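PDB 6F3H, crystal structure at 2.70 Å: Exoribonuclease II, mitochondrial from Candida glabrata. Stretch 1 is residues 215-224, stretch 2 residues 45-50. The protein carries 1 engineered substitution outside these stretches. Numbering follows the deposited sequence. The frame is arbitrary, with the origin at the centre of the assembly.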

# COMPACT_ATOMS: atom_id res chain seq x y z
N LEU A 215 -21.98 1.87 11.02
CA LEU A 215 -20.60 2.04 10.62
C LEU A 215 -19.87 2.92 11.62
O LEU A 215 -18.84 2.54 12.19
CB LEU A 215 -20.53 2.67 9.23
CG LEU A 215 -19.18 3.32 8.96
CD1 LEU A 215 -18.13 2.26 8.74
CD2 LEU A 215 -19.29 4.22 7.78
N LEU A 216 -20.42 4.10 11.85
CA LEU A 216 -19.81 5.06 12.75
C LEU A 216 -19.64 4.46 14.14
O LEU A 216 -18.54 4.48 14.70
CB LEU A 216 -20.66 6.31 12.78
CG LEU A 216 -20.02 7.52 13.39
CD1 LEU A 216 -18.55 7.52 13.05
CD2 LEU A 216 -20.69 8.69 12.76
N ALA A 217 -20.70 3.88 14.68
CA ALA A 217 -20.63 3.29 16.02
C ALA A 217 -19.57 2.19 16.08
O ALA A 217 -18.87 2.07 17.09
CB ALA A 217 -21.99 2.74 16.43
N THR A 218 -19.46 1.37 15.04
CA THR A 218 -18.48 0.30 15.08
C THR A 218 -17.07 0.86 15.13
O THR A 218 -16.23 0.38 15.90
CB THR A 218 -18.62 -0.60 13.85
OG1 THR A 218 -20.00 -0.88 13.60
CG2 THR A 218 -17.93 -1.89 14.07
N TYR A 219 -16.82 1.90 14.34
CA TYR A 219 -15.53 2.56 14.38
C TYR A 219 -15.21 3.01 15.79
O TYR A 219 -14.18 2.66 16.37
CB TYR A 219 -15.57 3.77 13.46
CG TYR A 219 -14.31 4.56 13.57
CD1 TYR A 219 -13.13 4.00 13.15
CD2 TYR A 219 -14.28 5.82 14.14
CE1 TYR A 219 -11.95 4.67 13.25
CE2 TYR A 219 -13.07 6.53 14.26
CZ TYR A 219 -11.90 5.93 13.80
OH TYR A 219 -10.68 6.57 13.87
N TRP A 220 -16.12 3.78 16.35
CA TRP A 220 -15.99 4.23 17.73
C TRP A 220 -15.81 3.07 18.69
O TRP A 220 -15.00 3.15 19.62
CB TRP A 220 -17.24 5.02 18.09
CG TRP A 220 -17.24 6.39 17.52
CD1 TRP A 220 -16.15 7.08 17.09
CD2 TRP A 220 -18.36 7.27 17.38
NE1 TRP A 220 -16.53 8.34 16.66
CE2 TRP A 220 -17.88 8.48 16.83
CE3 TRP A 220 -19.73 7.16 17.67
CZ2 TRP A 220 -18.71 9.56 16.56
CZ3 TRP A 220 -20.56 8.24 17.40
CH2 TRP A 220 -20.05 9.43 16.85
N GLY A 221 -16.58 2.00 18.52
CA GLY A 221 -16.42 0.86 19.40
C GLY A 221 -15.03 0.29 19.31
O GLY A 221 -14.42 -0.08 20.33
N VAL A 222 -14.49 0.23 18.10
CA VAL A 222 -13.16 -0.33 17.91
C VAL A 222 -12.11 0.59 18.51
O VAL A 222 -11.19 0.14 19.20
CB VAL A 222 -12.91 -0.59 16.42
CG1 VAL A 222 -11.49 -0.98 16.17
CG2 VAL A 222 -13.78 -1.69 15.99
N ARG A 223 -12.24 1.90 18.31
CA ARG A 223 -11.24 2.77 18.92
C ARG A 223 -11.24 2.60 20.42
O ARG A 223 -10.18 2.62 21.05
CB ARG A 223 -11.47 4.22 18.56
CG ARG A 223 -11.54 4.38 17.10
CD ARG A 223 -10.11 4.36 16.56
NE ARG A 223 -9.51 5.68 16.55
CZ ARG A 223 -8.50 6.04 17.32
NH1 ARG A 223 -7.97 5.17 18.17
NH2 ARG A 223 -8.01 7.27 17.22
N GLU A 224 -12.42 2.36 21.00
CA GLU A 224 -12.51 2.12 22.42
C GLU A 224 -11.88 0.79 22.79
O GLU A 224 -10.93 0.74 23.57
CB GLU A 224 -13.97 2.21 22.88
CG GLU A 224 -14.32 3.62 23.42
CD GLU A 224 -15.77 3.80 23.89
OE1 GLU A 224 -16.34 4.90 23.67
OE2 GLU A 224 -16.32 2.86 24.51
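Stretch 2 (45-50) CTSELT

Residues 215-224 lie within a longer α-helix, its backbone held by regular i to i+4 hydrogen bonds such as Trp220 N to Leu216 O (3.0 Å) and Arg223 N to Tyr219 O (2.8 Å). Stretch 2 packs against this helix from far away in the sequence. It opens with a type I β turn from Cys45 to Glu48, closed by Glu48 N bonding to Cys45 O at 3.2 Å, and then extends through Leu49 into Thr50. Its course along the helix is reversed: Ser47 lies nearest Trp220, with their CA atoms 7.8 Å apart, whereas Leu49 lies nearest Leu216, an earlier helical residue, at a CA to CA distance of 9.2 Å. These separations leave the gap between the backbones to be filled by side chains.

Trp220 provides the polar link. Its CA-to-CB bond points sideways, but with chi1 in the m rotamer the indole reaches the turn, and Trp220 NE1 donates a hydrogen bond to Thr46 O (2.8 Å, N-H...O angle 156°). The carbonyl oxygen lies near the plane of the ring, at its edge, as suits an acceptor for the indole N-H. Farther round the indole, Trp220 CZ2 comes within 3.9 Å of Ser47 O.

Thr46 also offers its methyl group to the helix. Thr46 CG2 meets the edge of the Tyr219 ring, 4.1 Å from Tyr219 CE2, and lies 4.5 Å from Arg223 NH2. Tyr219 and Arg223, one turn apart, are themselves joined by a hydrogen bond from Arg223 NE to Tyr219 OH (3.1 Å), which ties together the two side chains that this methyl touches.

Toward the start of the helical stretch the contact becomes apolar. The CA-to-CB bond of Leu216 points toward stretch 2, and the end of the Leu49 side chain approaches it, bringing Leu216 CD2 within 3.5 Å of Leu49 CD2.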

# COMPACT_ATOMS: atom_id res chain seq x y z
N CYS A 45 -11.31 15.60 14.79
CA CYS A 45 -12.55 15.47 15.54
C CYS A 45 -13.04 14.03 15.52
O CYS A 45 -14.12 13.75 14.99
CB CYS A 45 -13.65 16.35 14.95
SG CYS A 45 -13.03 17.84 14.25
N THR A 46 -12.29 13.13 16.13
CA THR A 46 -12.65 11.73 16.00
C THR A 46 -13.97 11.43 16.71
O THR A 46 -14.64 10.45 16.36
CB THR A 46 -11.48 10.86 16.48
OG1 THR A 46 -10.52 10.75 15.42
CG2 THR A 46 -11.91 9.45 16.91
N SER A 47 -14.42 12.26 17.64
CA SER A 47 -15.67 12.00 18.34
C SER A 47 -16.82 12.92 17.94
O SER A 47 -17.90 12.86 18.55
CB SER A 47 -15.47 12.01 19.86
OG SER A 47 -15.13 10.70 20.30
N GLU A 48 -16.66 13.75 16.91
CA GLU A 48 -17.79 14.50 16.39
C GLU A 48 -17.85 14.34 14.88
O GLU A 48 -16.82 14.32 14.21
CB GLU A 48 -17.68 15.99 16.76
N LEU A 49 -19.07 14.21 14.37
CA LEU A 49 -19.27 14.22 12.93
C LEU A 49 -19.04 15.58 12.33
O LEU A 49 -19.23 16.63 12.97
CB LEU A 49 -20.67 13.79 12.55
CG LEU A 49 -20.89 12.31 12.45
CD1 LEU A 49 -22.34 12.09 12.20
CD2 LEU A 49 -20.08 11.84 11.28
N THR A 50 -18.65 15.56 11.07
CA THR A 50 -18.36 16.74 10.31
C THR A 50 -18.94 16.54 8.93
O THR A 50 -19.38 15.44 8.59
CB THR A 50 -16.85 16.98 10.24
OG1 THR A 50 -16.23 16.56 11.46
CG2 THR A 50 -16.60 18.44 10.05